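Local structure of short-chain dehydrogenase/reductase SDR (Paraburkholderia phymatum, 5VA8) at residues A[142-147]-A[187-192]; A[148-153]-A[160-165]; A[174-179]-A[250-255]. The protein binds NADP and, as a short-chain dehydrogenase/reductase, probably catalyses an NADP(H)-dependent oxidation or reduction of a substrate that is not established. One frame throughout, in Å; residues are numbered along the deposited sequence.

Interaction 1: residues A[142-147]-A[187-192]; sequences RVVNIT and NNLLPG. With NAP (NADP nicotinamide-adenine-dinucleotide phosphate), chain E; TCE (3,3',3''-phosphanetriyltripropanoic acid), chain F.
Strands 142-146 and 187-191 run side by side in parallel, joined by four backbone hydrogen bonds. Asn187 N gives its proton to Val143 O at 2.9 Å, and Asn187 O takes one from Asn145 N. Asn145 O then receives Leu189 N, while Thr147 N reaches Leu189 O over 2.9 Å in a nearly straight bond, 173° at the hydrogen. Asn145 N and Asn187 N lie in the plane of the carbonyls they meet; Leu189 N and Thr147 N stand above theirs. Beyond Asn187, water 1 donates to Val143 O (2.9 Å) and accepts from Asn187 ND2 (3.1 Å), and Asn187 OD1 accepts from Gln254 N. The pairing closes the beta-alpha-beta crossover of strand 141-146, helix 159-179 and strand 184-191 in the central parallel sheet of this Rossmann fold. On one sheet face the amides of Asn145 and Asn188 lie alongside each other, their planes 36° apart. Asn145 ND2 donates to Asn188 OD1 at 2.8 Å, arriving almost along the C=O axis (176°). Asn95 ND2 supplies Asn145 OD1, and Asn188 ND2 passes on to Asn255 OD1, so that a relay of four amides crosses four strands. On the face that carries Val144, Leu189 and also Asn187, the contact past Asn187 is apolar: Val144 CG1 rests on Leu189 CG at 3.8 Å, and Phe236 of helix 233-243 packs on Leu189 and Ile146. At the C-terminal ends the strands meet the nicotinamide. Thr147 O, buried without a hydrogen-bond partner in the model, lies 3.4 Å from NAP C6N, and Gly192 O approaches NAP C4N to 3.0 Å.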
loop_
_atom_site.group_PDB
_atom_site.type_symbol
_atom_site.label_atom_id
_atom_site.label_comp_id
_atom_site.label_asym_id
_atom_site.label_seq_id
_atom_site.Cartn_x
_atom_site.Cartn_y
_atom_site.Cartn_z
ATOM N N ARG A 142 -23.899 6.151 -5.903
ATOM C CA ARG A 142 -22.580 5.880 -6.465
ATOM C C ARG A 142 -21.836 7.190 -6.598
ATOM O O ARG A 142 -22.330 8.121 -7.243
ATOM C CB ARG A 142 -22.676 5.207 -7.838
ATOM C CG ARG A 142 -23.425 3.885 -7.853
ATOM C CD ARG A 142 -22.583 2.783 -7.231
ATOM N NE ARG A 142 -23.167 1.448 -7.387
ATOM C CZ ARG A 142 -23.924 0.843 -6.476
ATOM N NH1 ARG A 142 -24.224 1.451 -5.327
ATOM N NH2 ARG A 142 -24.381 -0.388 -6.705
ATOM N N VAL A 143 -20.659 7.268 -5.994
ATOM C CA VAL A 143 -19.761 8.404 -6.177
ATOM C C VAL A 143 -18.465 7.863 -6.752
ATOM O O VAL A 143 -17.895 6.912 -6.204
ATOM C CB VAL A 143 -19.481 9.146 -4.860
ATOM C CG1 VAL A 143 -18.504 10.309 -5.108
ATOM C CG2 VAL A 143 -20.789 9.646 -4.217
ATOM N N VAL A 144 -18.006 8.460 -7.850
ATOM C CA VAL A 144 -16.723 8.123 -8.461
ATOM C C VAL A 144 -15.920 9.407 -8.538
ATOM O O VAL A 144 -16.349 10.367 -9.193
ATOM C CB VAL A 144 -16.887 7.502 -9.859
ATOM C CG1 VAL A 144 -15.514 7.286 -10.507
ATOM C CG2 VAL A 144 -17.655 6.181 -9.776
ATOM N N ASN A 145 -14.761 9.432 -7.888
ATOM C CA ASN A 145 -13.882 10.599 -7.919
ATOM C C ASN A 145 -12.756 10.351 -8.916
ATOM O O ASN A 145 -11.982 9.404 -8.755
ATOM C CB ASN A 145 -13.298 10.884 -6.536
ATOM C CG ASN A 145 -14.365 10.986 -5.476
ATOM O OD1 ASN A 145 -15.209 11.876 -5.537
ATOM N ND2 ASN A 145 -14.340 10.078 -4.507
ATOM N N ILE A 146 -12.645 11.209 -9.928
ATOM C CA ILE A 146 -11.517 11.123 -10.850
ATOM C C ILE A 146 -10.329 11.788 -10.177
ATOM O O ILE A 146 -10.369 12.991 -9.889
ATOM C CB ILE A 146 -11.834 11.803 -12.187
ATOM C CG1 ILE A 146 -12.993 11.097 -12.892
ATOM C CG2 ILE A 146 -10.570 11.851 -13.073
ATOM C CD1 ILE A 146 -13.413 11.799 -14.189
ATOM N N THR A 147 -9.274 11.009 -9.911
ATOM C CA THR A 147 -8.108 11.557 -9.229
ATOM C C THR A 147 -6.909 11.448 -10.162
ATOM O O THR A 147 -6.915 12.086 -11.222
ATOM C CB THR A 147 -7.873 10.887 -7.864
ATOM O OG1 THR A 147 -7.636 9.478 -8.003
ATOM C CG2 THR A 147 -9.101 11.108 -6.957
ATOM N N ASN A 187 -15.873 5.448 -4.657
ATOM C CA ASN A 187 -14.625 4.888 -5.147
ATOM C C ASN A 187 -13.894 5.949 -5.945
ATOM O O ASN A 187 -14.482 6.937 -6.387
ATOM C CB ASN A 187 -14.861 3.653 -6.028
ATOM C CG ASN A 187 -15.451 2.503 -5.246
ATOM O OD1 ASN A 187 -14.770 1.895 -4.418
ATOM N ND2 ASN A 187 -16.717 2.184 -5.512
ATOM N N ASN A 188 -12.595 5.729 -6.126
ATOM C CA ASN A 188 -11.756 6.649 -6.881
ATOM C C ASN A 188 -11.222 5.952 -8.122
ATOM O O ASN A 188 -10.819 4.788 -8.064
ATOM C CB ASN A 188 -10.604 7.166 -6.020
ATOM C CG ASN A 188 -11.084 7.685 -4.674
ATOM O OD1 ASN A 188 -12.034 8.461 -4.607
ATOM N ND2 ASN A 188 -10.454 7.228 -3.595
ATOM N N LEU A 189 -11.227 6.676 -9.240
ATOM C CA LEU A 189 -10.649 6.219 -10.497
ATOM C C LEU A 189 -9.393 7.026 -10.754
ATOM O O LEU A 189 -9.465 8.255 -10.874
ATOM C CB LEU A 189 -11.630 6.399 -11.654
ATOM C CG LEU A 189 -12.608 5.284 -12.003
ATOM C CD1 LEU A 189 -13.346 5.662 -13.278
ATOM C CD2 LEU A 189 -11.881 3.938 -12.165
ATOM N N LEU A 190 -8.256 6.341 -10.844
ATOM C CA LEU A 190 -6.943 6.978 -10.911
ATOM C C LEU A 190 -6.380 6.820 -12.313
ATOM O O LEU A 190 -5.849 5.744 -12.650
ATOM C CB LEU A 190 -5.985 6.348 -9.891
ATOM C CG LEU A 190 -6.184 6.524 -8.380
ATOM C CD1 LEU A 190 -7.569 6.104 -7.896
ATOM C CD2 LEU A 190 -5.140 5.680 -7.661
ATOM N N PRO A 191 -6.442 7.846 -13.164
ATOM C CA PRO A 191 -5.865 7.706 -14.506
ATOM C C PRO A 191 -4.349 7.771 -14.469
ATOM O O PRO A 191 -3.763 8.591 -13.754
ATOM C CB PRO A 191 -6.439 8.900 -15.291
ATOM C CG PRO A 191 -7.282 9.677 -14.327
ATOM C CD PRO A 191 -7.035 9.172 -12.933
ATOM N N GLY A 192 -3.721 6.890 -15.253
ATOM C CA GLY A 192 -2.375 7.117 -15.750
ATOM C C GLY A 192 -2.454 8.129 -16.876
ATOM O O GLY A 192 -3.276 9.046 -16.805
HETATM P PA NAP E . -9.554 17.825 -20.456
HETATM O O1A NAP E . -9.574 16.960 -21.650
HETATM O O2A NAP E . -8.871 19.167 -20.619
HETATM O O5B NAP E . -11.081 18.025 -20.010
HETATM C C5B NAP E . -11.367 18.836 -18.861
HETATM C C4B NAP E . -12.847 19.099 -18.862
HETATM O O4B NAP E . -13.215 19.673 -17.590
HETATM C C3B NAP E . -13.330 20.098 -19.914
HETATM O O3B NAP E . -14.665 19.784 -20.286
HETATM C C2B NAP E . -13.277 21.414 -19.142
HETATM O O2B NAP E . -14.094 22.395 -19.819
HETATM C C1B NAP E . -13.806 20.942 -17.787
HETATM N N9A NAP E . -13.415 21.778 -16.656
HETATM C C8A NAP E . -12.139 22.051 -16.240
HETATM N N7A NAP E . -12.075 22.743 -15.127
HETATM C C5A NAP E . -13.405 22.948 -14.791
HETATM C C6A NAP E . -14.019 23.630 -13.722
HETATM N N6A NAP E . -13.342 24.253 -12.750
HETATM N N1A NAP E . -15.370 23.662 -13.687
HETATM C C2A NAP E . -16.050 23.035 -14.656
HETATM N N3A NAP E . -15.581 22.361 -15.712
HETATM C C4A NAP E . -14.244 22.360 -15.724
HETATM O O3 NAP E . -8.852 17.086 -19.224
HETATM P PN NAP E . -8.765 15.549 -18.783
HETATM O O1N NAP E . -10.063 14.890 -19.023
HETATM O O2N NAP E . -7.543 14.977 -19.388
HETATM O O5D NAP E . -8.515 15.737 -17.217
HETATM C C5D NAP E . -9.593 15.630 -16.266
HETATM C C4D NAP E . -8.949 15.573 -14.903
HETATM O O4D NAP E . -8.157 14.365 -14.812
HETATM C C3D NAP E . -7.993 16.726 -14.572
HETATM O O3D NAP E . -8.058 17.052 -13.184
HETATM C C2D NAP E . -6.630 16.128 -14.903
HETATM O O2D NAP E . -5.536 16.742 -14.228
HETATM C C1D NAP E . -6.864 14.705 -14.406
HETATM N N1N NAP E . -5.923 13.705 -14.969
HETATM C C2N NAP E . -5.721 13.640 -16.296
HETATM C C3N NAP E . -4.893 12.668 -16.817
HETATM C C7N NAP E . -4.599 12.482 -18.274
HETATM O O7N NAP E . -3.545 11.906 -18.606
HETATM N N7N NAP E . -5.408 13.058 -19.159
HETATM C C4N NAP E . -4.348 11.728 -15.945
HETATM C C5N NAP E . -4.568 11.835 -14.582
HETATM C C6N NAP E . -5.349 12.845 -14.107
HETATM P P2B NAP E . -13.929 23.972 -19.523
HETATM O O1X NAP E . -14.440 24.199 -18.139
HETATM O O2X NAP E . -12.445 24.319 -19.662
HETATM O O3X NAP E . -14.781 24.639 -20.621
HETATM O O16 TCE F . -3.108 16.449 -11.846
HETATM C C14 TCE F . -2.670 15.333 -12.240
HETATM O O15 TCE F . -2.223 14.501 -11.416
HETATM C C5 TCE F . -2.661 15.011 -13.733
HETATM C C2 TCE F . -1.787 13.780 -13.954
HETATM P P TCE F . -1.994 13.195 -15.703
HETATM C C3 TCE F . -2.001 14.601 -16.894
HETATM C C6 TCE F . -0.581 15.141 -16.786
HETATM C C8 TCE F . -0.507 16.391 -17.639
HETATM O O10 TCE F . 0.413 16.473 -18.486
HETATM O O9 TCE F . -1.359 17.311 -17.498
HETATM C C1 TCE F . -0.669 11.973 -16.085
HETATM C C4 TCE F . -0.819 10.816 -15.103
HETATM C C11 TCE F . 0.323 9.852 -15.365
HETATM O O12 TCE F . 0.405 8.760 -14.741
HETATM O O13 TCE F . 1.185 10.168 -16.228
HETATM O O HOH W 1 -18.684 4.173 -6.740
#

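Interaction 2: residues A[148-153]-A[160-165]; sequences SSSVKA and LSNGAR. With TCE (3,3',3''-phosphanetriyltripropanoic acid), chain F; NAP (NADP nicotinamide-adenine-dinucleotide phosphate), chain E.
Arg165 spans the contact between the loop 148-153 and helix 160-165, and reaches both bound ligands. Its CB lies 3.7 Å from Val151 CG1, which packs against the backbone of the same arginine. CG stands anti to the carbonyl carbon (chi1 -58°), and the chain then runs extended to NE, bringing CD over Ser148 CB at 3.6 Å. NE donates to Ser161 OG, one helical turn back, at 3.0 Å; the hydroxyl lies in the guanidinium plane, although the bond is bent to 136° at the hydrogen. A second bond from NE, to TCE O16, is weak. At the tip NH2 divides its protons between the ribose of the cofactor and the other ligand: NAP O3D at 2.8 Å and TCE O16 at 2.9 Å, both at the guanidinium edge. These in-plane bonds fix the rotation of the group.

Ser161 OG is gripped from several sides. It accepts from Ser150 OG at 2.9 Å and donates to TCE O15 at 2.6 Å. Ser148 OG, anti to its backbone N, donates to the same O15 at 2.7 Å, and in an ST turn it accepts from Ser150 N. The nearby arginine would favour an ionised carboxylate. Ser161 and Arg165 have the spacing of the family's Tyr-x-x-x-Lys motif, and the bond to the ribose O3D resembles that made by its lysine.

The loop follows strand 141-146 and folds back onto helix 159-179. Val151 also touches Leu190 of strand 184-191, while helix 110-138 flanks helix 159-179 through Leu117 on Ala164 and Asn120 on Arg165.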
loop_
_atom_site.group_PDB
_atom_site.type_symbol
_atom_site.label_atom_id
_atom_site.label_comp_id
_atom_site.label_asym_id
_atom_site.label_seq_id
_atom_site.Cartn_x
_atom_site.Cartn_y
_atom_site.Cartn_z
ATOM N N SER A 148 -5.911 10.635 -9.812
ATOM C CA SER A 148 -4.664 10.601 -10.574
ATOM C C SER A 148 -3.790 9.481 -10.041
ATOM O O SER A 148 -3.851 9.146 -8.857
ATOM C CB SER A 148 -3.903 11.927 -10.460
ATOM O OG SER A 148 -2.683 11.854 -11.188
ATOM N N SER A 149 -2.927 8.958 -10.918
ATOM C CA SER A 149 -1.855 8.085 -10.460
ATOM C C SER A 149 -0.948 8.780 -9.447
ATOM O O SER A 149 -0.203 8.099 -8.738
ATOM C CB SER A 149 -1.017 7.616 -11.654
ATOM O OG SER A 149 -0.223 8.692 -12.146
ATOM N N SER A 150 -0.988 10.120 -9.381
ATOM C CA SER A 150 -0.149 10.879 -8.452
ATOM C C SER A 150 -0.367 10.491 -6.991
ATOM O O SER A 150 0.510 10.759 -6.160
ATOM C CB SER A 150 -0.412 12.380 -8.613
ATOM O OG SER A 150 -1.705 12.701 -8.085
ATOM N N VAL A 151 -1.512 9.883 -6.645
ATOM C CA VAL A 151 -1.721 9.461 -5.265
ATOM C C VAL A 151 -1.032 8.134 -4.960
ATOM O O VAL A 151 -0.826 7.816 -3.782
ATOM C CB VAL A 151 -3.218 9.359 -4.925
ATOM C CG1 VAL A 151 -3.955 10.645 -5.311
ATOM C CG2 VAL A 151 -3.846 8.177 -5.594
ATOM N N LYS A 152 -0.638 7.371 -5.991
ATOM C CA LYS A 152 0.104 6.121 -5.807
ATOM C C LYS A 152 1.607 6.336 -5.907
ATOM O O LYS A 152 2.381 5.689 -5.196
ATOM C CB LYS A 152 -0.319 5.073 -6.850
ATOM C CG LYS A 152 -1.786 4.658 -6.816
ATOM C CD LYS A 152 -2.126 3.879 -5.565
ATOM C CE LYS A 152 -1.451 2.497 -5.551
ATOM N NZ LYS A 152 -1.881 1.738 -4.329
ATOM N N ALA A 153 2.038 7.228 -6.792
ATOM C CA ALA A 153 3.444 7.554 -6.949
ATOM C C ALA A 153 3.508 9.014 -7.359
ATOM O O ALA A 153 2.857 9.409 -8.338
ATOM C CB ALA A 153 4.119 6.658 -7.989
ATOM N N LEU A 160 1.464 19.828 -6.634
ATOM C CA LEU A 160 0.155 20.308 -6.181
ATOM C C LEU A 160 -0.899 19.216 -6.289
ATOM O O LEU A 160 -1.829 19.164 -5.469
ATOM C CB LEU A 160 -0.267 21.541 -6.986
ATOM C CG LEU A 160 0.591 22.795 -6.788
ATOM C CD1 LEU A 160 0.244 23.846 -7.828
ATOM C CD2 LEU A 160 0.397 23.368 -5.376
ATOM N N SER A 161 -0.780 18.348 -7.299
ATOM C CA SER A 161 -1.666 17.196 -7.431
ATOM C C SER A 161 -1.296 16.107 -6.432
ATOM O O SER A 161 -2.175 15.540 -5.765
ATOM C CB SER A 161 -1.592 16.640 -8.857
ATOM O OG SER A 161 -2.333 15.427 -8.971
ATOM N N ASN A 162 0.003 15.811 -6.332
ATOM C CA ASN A 162 0.502 14.839 -5.365
ATOM C C ASN A 162 -0.090 15.106 -3.996
ATOM O O ASN A 162 -0.518 14.185 -3.293
ATOM C CB ASN A 162 2.033 14.913 -5.275
ATOM C CG ASN A 162 2.729 14.600 -6.596
ATOM O OD1 ASN A 162 2.143 14.001 -7.503
ATOM N ND2 ASN A 162 3.996 15.003 -6.704
ATOM N N GLY A 163 -0.130 16.373 -3.606
ATOM C CA GLY A 163 -0.727 16.755 -2.346
ATOM C C GLY A 163 -2.245 16.774 -2.346
ATOM O O GLY A 163 -2.867 16.048 -1.564
ATOM N N ALA A 164 -2.866 17.601 -3.196
ATOM C CA ALA A 164 -4.307 17.812 -3.067
ATOM C C ALA A 164 -5.088 16.526 -3.284
ATOM O O ALA A 164 -6.050 16.245 -2.558
ATOM C CB ALA A 164 -4.771 18.895 -4.044
ATOM N N ARG A 165 -4.698 15.724 -4.276
ATOM C CA ARG A 165 -5.513 14.556 -4.575
ATOM C C ARG A 165 -5.301 13.456 -3.557
ATOM O O ARG A 165 -6.222 12.666 -3.313
ATOM C CB ARG A 165 -5.205 14.043 -5.978
ATOM C CG ARG A 165 -5.454 15.123 -7.033
ATOM C CD ARG A 165 -5.381 14.472 -8.386
ATOM N NE ARG A 165 -5.253 15.383 -9.520
ATOM C CZ ARG A 165 -6.253 15.811 -10.283
ATOM N NH1 ARG A 165 -7.523 15.499 -10.001
ATOM N NH2 ARG A 165 -5.970 16.560 -11.346
HETATM O O16 TCE F . -3.108 16.449 -11.846
HETATM C C14 TCE F . -2.670 15.333 -12.240
HETATM O O15 TCE F . -2.223 14.501 -11.416
HETATM C C5 TCE F . -2.661 15.011 -13.733
HETATM C C2 TCE F . -1.787 13.780 -13.954
HETATM P P TCE F . -1.994 13.195 -15.703
HETATM C C3 TCE F . -2.001 14.601 -16.894
HETATM C C6 TCE F . -0.581 15.141 -16.786
HETATM C C8 TCE F . -0.507 16.391 -17.639
HETATM O O10 TCE F . 0.413 16.473 -18.486
HETATM O O9 TCE F . -1.359 17.311 -17.498
HETATM C C1 TCE F . -0.669 11.973 -16.085
HETATM C C4 TCE F . -0.819 10.816 -15.103
HETATM C C11 TCE F . 0.323 9.852 -15.365
HETATM O O12 TCE F . 0.405 8.760 -14.741
HETATM O O13 TCE F . 1.185 10.168 -16.228
HETATM P PA NAP E . -9.554 17.825 -20.456
HETATM O O1A NAP E . -9.574 16.960 -21.650
HETATM O O2A NAP E . -8.871 19.167 -20.619
HETATM O O5B NAP E . -11.081 18.025 -20.010
HETATM C C5B NAP E . -11.367 18.836 -18.861
HETATM C C4B NAP E . -12.847 19.099 -18.862
HETATM O O4B NAP E . -13.215 19.673 -17.590
HETATM C C3B NAP E . -13.330 20.098 -19.914
HETATM O O3B NAP E . -14.665 19.784 -20.286
HETATM C C2B NAP E . -13.277 21.414 -19.142
HETATM O O2B NAP E . -14.094 22.395 -19.819
HETATM C C1B NAP E . -13.806 20.942 -17.787
HETATM N N9A NAP E . -13.415 21.778 -16.656
HETATM C C8A NAP E . -12.139 22.051 -16.240
HETATM N N7A NAP E . -12.075 22.743 -15.127
HETATM C C5A NAP E . -13.405 22.948 -14.791
HETATM C C6A NAP E . -14.019 23.630 -13.722
HETATM N N6A NAP E . -13.342 24.253 -12.750
HETATM N N1A NAP E . -15.370 23.662 -13.687
HETATM C C2A NAP E . -16.050 23.035 -14.656
HETATM N N3A NAP E . -15.581 22.361 -15.712
HETATM C C4A NAP E . -14.244 22.360 -15.724
HETATM O O3 NAP E . -8.852 17.086 -19.224
HETATM P PN NAP E . -8.765 15.549 -18.783
HETATM O O1N NAP E . -10.063 14.890 -19.023
HETATM O O2N NAP E . -7.543 14.977 -19.388
HETATM O O5D NAP E . -8.515 15.737 -17.217
HETATM C C5D NAP E . -9.593 15.630 -16.266
HETATM C C4D NAP E . -8.949 15.573 -14.903
HETATM O O4D NAP E . -8.157 14.365 -14.812
HETATM C C3D NAP E . -7.993 16.726 -14.572
HETATM O O3D NAP E . -8.058 17.052 -13.184
HETATM C C2D NAP E . -6.630 16.128 -14.903
HETATM O O2D NAP E . -5.536 16.742 -14.228
HETATM C C1D NAP E . -6.864 14.705 -14.406
HETATM N N1N NAP E . -5.923 13.705 -14.969
HETATM C C2N NAP E . -5.721 13.640 -16.296
HETATM C C3N NAP E . -4.893 12.668 -16.817
HETATM C C7N NAP E . -4.599 12.482 -18.274
HETATM O O7N NAP E . -3.545 11.906 -18.606
HETATM N N7N NAP E . -5.408 13.058 -19.159
HETATM C C4N NAP E . -4.348 11.728 -15.945
HETATM C C5N NAP E . -4.568 11.835 -14.582
HETATM C C6N NAP E . -5.349 12.845 -14.107
HETATM P P2B NAP E . -13.929 23.972 -19.523
HETATM O O1X NAP E . -14.440 24.199 -18.139
HETATM O O2X NAP E . -12.445 24.319 -19.662
HETATM O O3X NAP E . -14.781 24.639 -20.621
#

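Interaction 3: residues A[174-179]-A[250-255]; sequences GVARKV and YITGQN
Ala176 and Gly253 form the tight part of this contact, where helix 174-179 meets the loop 250-255 with no direct hydrogen bond between them. The methyl CB of Ala176 points at the loop, 3.6 Å from Gly253 N and 3.7 Å from Thr252 OG1. Gly253 turns through a positive phi (70°), and having no side chain it lets the Arg177 guanidinium lie close beside it. The loop is braced by its own bond, Gln254 NE2 to Thr252 O at 2.9 Å.

Around this point water takes over. Water 2 donates to Ala176 O at 2.5 Å and is hydrogen-bonded to Thr252 OG1, which also meets Ile186 N. Arg177 extends along the loop without bonding to it; water 3, at the edge of its guanidinium, accepts from Arg177 NH1 at 3.0 Å and donates to Gly253 O at 2.7 Å. The same guanidinium also binds Ala173 O through NH1 and Tyr263 O of a neighbouring subunit through NH2.

Strand 184-191 backs both segments: Val175 and Val179 of helix 159-179 pack on its Ile186, and Gly253 and Gln254 pair with its backbone as the loop leads into strand 255-258.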
loop_
_atom_site.group_PDB
_atom_site.type_symbol
_atom_site.label_atom_id
_atom_site.label_comp_id
_atom_site.label_asym_id
_atom_site.label_seq_id
_atom_site.Cartn_x
_atom_site.Cartn_y
_atom_site.Cartn_z
ATOM N N GLY A 174 -12.507 7.315 4.690
ATOM C CA GLY A 174 -13.385 7.297 5.845
ATOM C C GLY A 174 -14.855 7.389 5.481
ATOM O O GLY A 174 -15.677 6.615 5.981
ATOM N N VAL A 175 -15.217 8.334 4.608
ATOM C CA VAL A 175 -16.632 8.515 4.303
ATOM C C VAL A 175 -17.183 7.312 3.535
ATOM O O VAL A 175 -18.335 6.913 3.741
ATOM C CB VAL A 175 -16.867 9.847 3.557
ATOM C CG1 VAL A 175 -16.186 9.865 2.207
ATOM C CG2 VAL A 175 -18.367 10.111 3.405
ATOM N N ALA A 176 -16.377 6.701 2.659
ATOM C CA ALA A 176 -16.847 5.500 1.963
ATOM C C ALA A 176 -17.309 4.446 2.962
ATOM O O ALA A 176 -18.385 3.852 2.819
ATOM C CB ALA A 176 -15.743 4.931 1.065
ATOM N N ARG A 177 -16.524 4.213 4.001
ATOM C CA ARG A 177 -16.922 3.154 4.920
ATOM C C ARG A 177 -18.068 3.595 5.826
ATOM O O ARG A 177 -18.883 2.761 6.237
ATOM C CB ARG A 177 -15.695 2.689 5.696
ATOM C CG ARG A 177 -14.761 1.880 4.773
ATOM C CD ARG A 177 -13.320 1.961 5.188
ATOM N NE ARG A 177 -12.453 1.115 4.368
ATOM C CZ ARG A 177 -11.705 1.563 3.363
ATOM N NH1 ARG A 177 -11.735 2.848 3.030
ATOM N NH2 ARG A 177 -10.924 0.731 2.693
ATOM N N LYS A 178 -18.172 4.898 6.096
ATOM C CA LYS A 178 -19.237 5.432 6.944
ATOM C C LYS A 178 -20.610 5.254 6.304
ATOM O O LYS A 178 -21.588 4.917 6.993
ATOM C CB LYS A 178 -18.961 6.915 7.215
ATOM C CG LYS A 178 -20.017 7.611 8.053
ATOM C CD LYS A 178 -20.074 6.981 9.429
ATOM C CE LYS A 178 -19.750 7.988 10.514
ATOM N NZ LYS A 178 -19.769 7.335 11.850
ATOM N N VAL A 179 -20.716 5.499 4.995
ATOM C CA VAL A 179 -22.009 5.500 4.322
ATOM C C VAL A 179 -22.329 4.166 3.665
ATOM O O VAL A 179 -23.449 3.982 3.160
ATOM C CB VAL A 179 -22.105 6.634 3.276
ATOM C CG1 VAL A 179 -21.851 7.977 3.938
ATOM C CG2 VAL A 179 -21.125 6.410 2.125
ATOM N N TYR A 250 -20.625 -4.073 -3.985
ATOM C CA TYR A 250 -19.744 -4.580 -2.941
ATOM C C TYR A 250 -18.330 -4.030 -3.083
ATOM O O TYR A 250 -17.407 -4.531 -2.430
ATOM C CB TYR A 250 -19.722 -6.115 -2.951
ATOM C CG TYR A 250 -19.573 -6.749 -1.586
ATOM C CD1 TYR A 250 -20.439 -6.410 -0.547
ATOM C CD2 TYR A 250 -18.607 -7.731 -1.347
ATOM C CE1 TYR A 250 -20.329 -7.000 0.710
ATOM C CE2 TYR A 250 -18.486 -8.334 -0.091
ATOM C CZ TYR A 250 -19.365 -7.962 0.930
ATOM O OH TYR A 250 -19.251 -8.556 2.166
ATOM N N ILE A 251 -18.152 -3.012 -3.920
ATOM C CA ILE A 251 -16.875 -2.332 -4.115
ATOM C C ILE A 251 -17.035 -0.934 -3.537
ATOM O O ILE A 251 -17.807 -0.123 -4.071
ATOM C CB ILE A 251 -16.490 -2.270 -5.600
ATOM C CG1 ILE A 251 -16.439 -3.678 -6.207
ATOM C CG2 ILE A 251 -15.157 -1.543 -5.779
ATOM C CD1 ILE A 251 -16.363 -3.705 -7.733
ATOM N N THR A 252 -16.343 -0.646 -2.434
ATOM C CA THR A 252 -16.355 0.722 -1.931
ATOM C C THR A 252 -15.038 1.040 -1.235
ATOM O O THR A 252 -14.340 0.149 -0.740
ATOM C CB THR A 252 -17.549 0.996 -1.000
ATOM O OG1 THR A 252 -17.684 2.412 -0.855
ATOM C CG2 THR A 252 -17.367 0.349 0.402
ATOM N N GLY A 253 -14.686 2.325 -1.246
ATOM C CA GLY A 253 -13.410 2.728 -0.688
ATOM C C GLY A 253 -12.209 2.288 -1.493
ATOM O O GLY A 253 -11.098 2.256 -0.954
ATOM N N GLN A 254 -12.395 1.946 -2.763
ATOM C CA GLN A 254 -11.319 1.386 -3.571
ATOM C C GLN A 254 -10.738 2.428 -4.514
ATOM O O GLN A 254 -11.441 3.316 -5.013
ATOM C CB GLN A 254 -11.811 0.182 -4.373
ATOM C CG GLN A 254 -12.277 -0.977 -3.467
ATOM C CD GLN A 254 -11.288 -1.278 -2.339
ATOM O OE1 GLN A 254 -10.123 -1.619 -2.593
ATOM N NE2 GLN A 254 -11.740 -1.136 -1.095
ATOM N N ASN A 255 -9.433 2.301 -4.744
ATOM C CA ASN A 255 -8.686 3.149 -5.663
ATOM C C ASN A 255 -8.343 2.295 -6.871
ATOM O O ASN A 255 -7.455 1.444 -6.803
ATOM C CB ASN A 255 -7.446 3.703 -4.971
ATOM C CG ASN A 255 -7.810 4.730 -3.933
ATOM O OD1 ASN A 255 -8.065 5.884 -4.262
ATOM N ND2 ASN A 255 -7.901 4.306 -2.673
HETATM O O HOH W 2 -19.509 3.632 0.550
HETATM O O HOH W 3 -10.063 3.954 0.813
HETATM O O HOH W 4 -8.817 0.408 -0.027
#

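Overall arrangement
Interaction 1 is in touch with both of the others, its centre about 12 Å from each. At the C-terminal end of its strands, Pro191 O meets Ser149 N of interaction 2 at 3.0 Å, and together the two line the pocket of NADP and the phosphine tricarboxylate. At Asn187, where its second segment begins, OD1 accepts from Gln254 N of interaction 3 at 2.9 Å, tying the loop 250-255 to the sheet away from the ligands. Interactions 2 and 3 both use helix 159-179, but their centres lie about 19 Å apart and they do not touch. Along the chain, interaction 2 is nested within interaction 1, whereas interaction 3 crosses it.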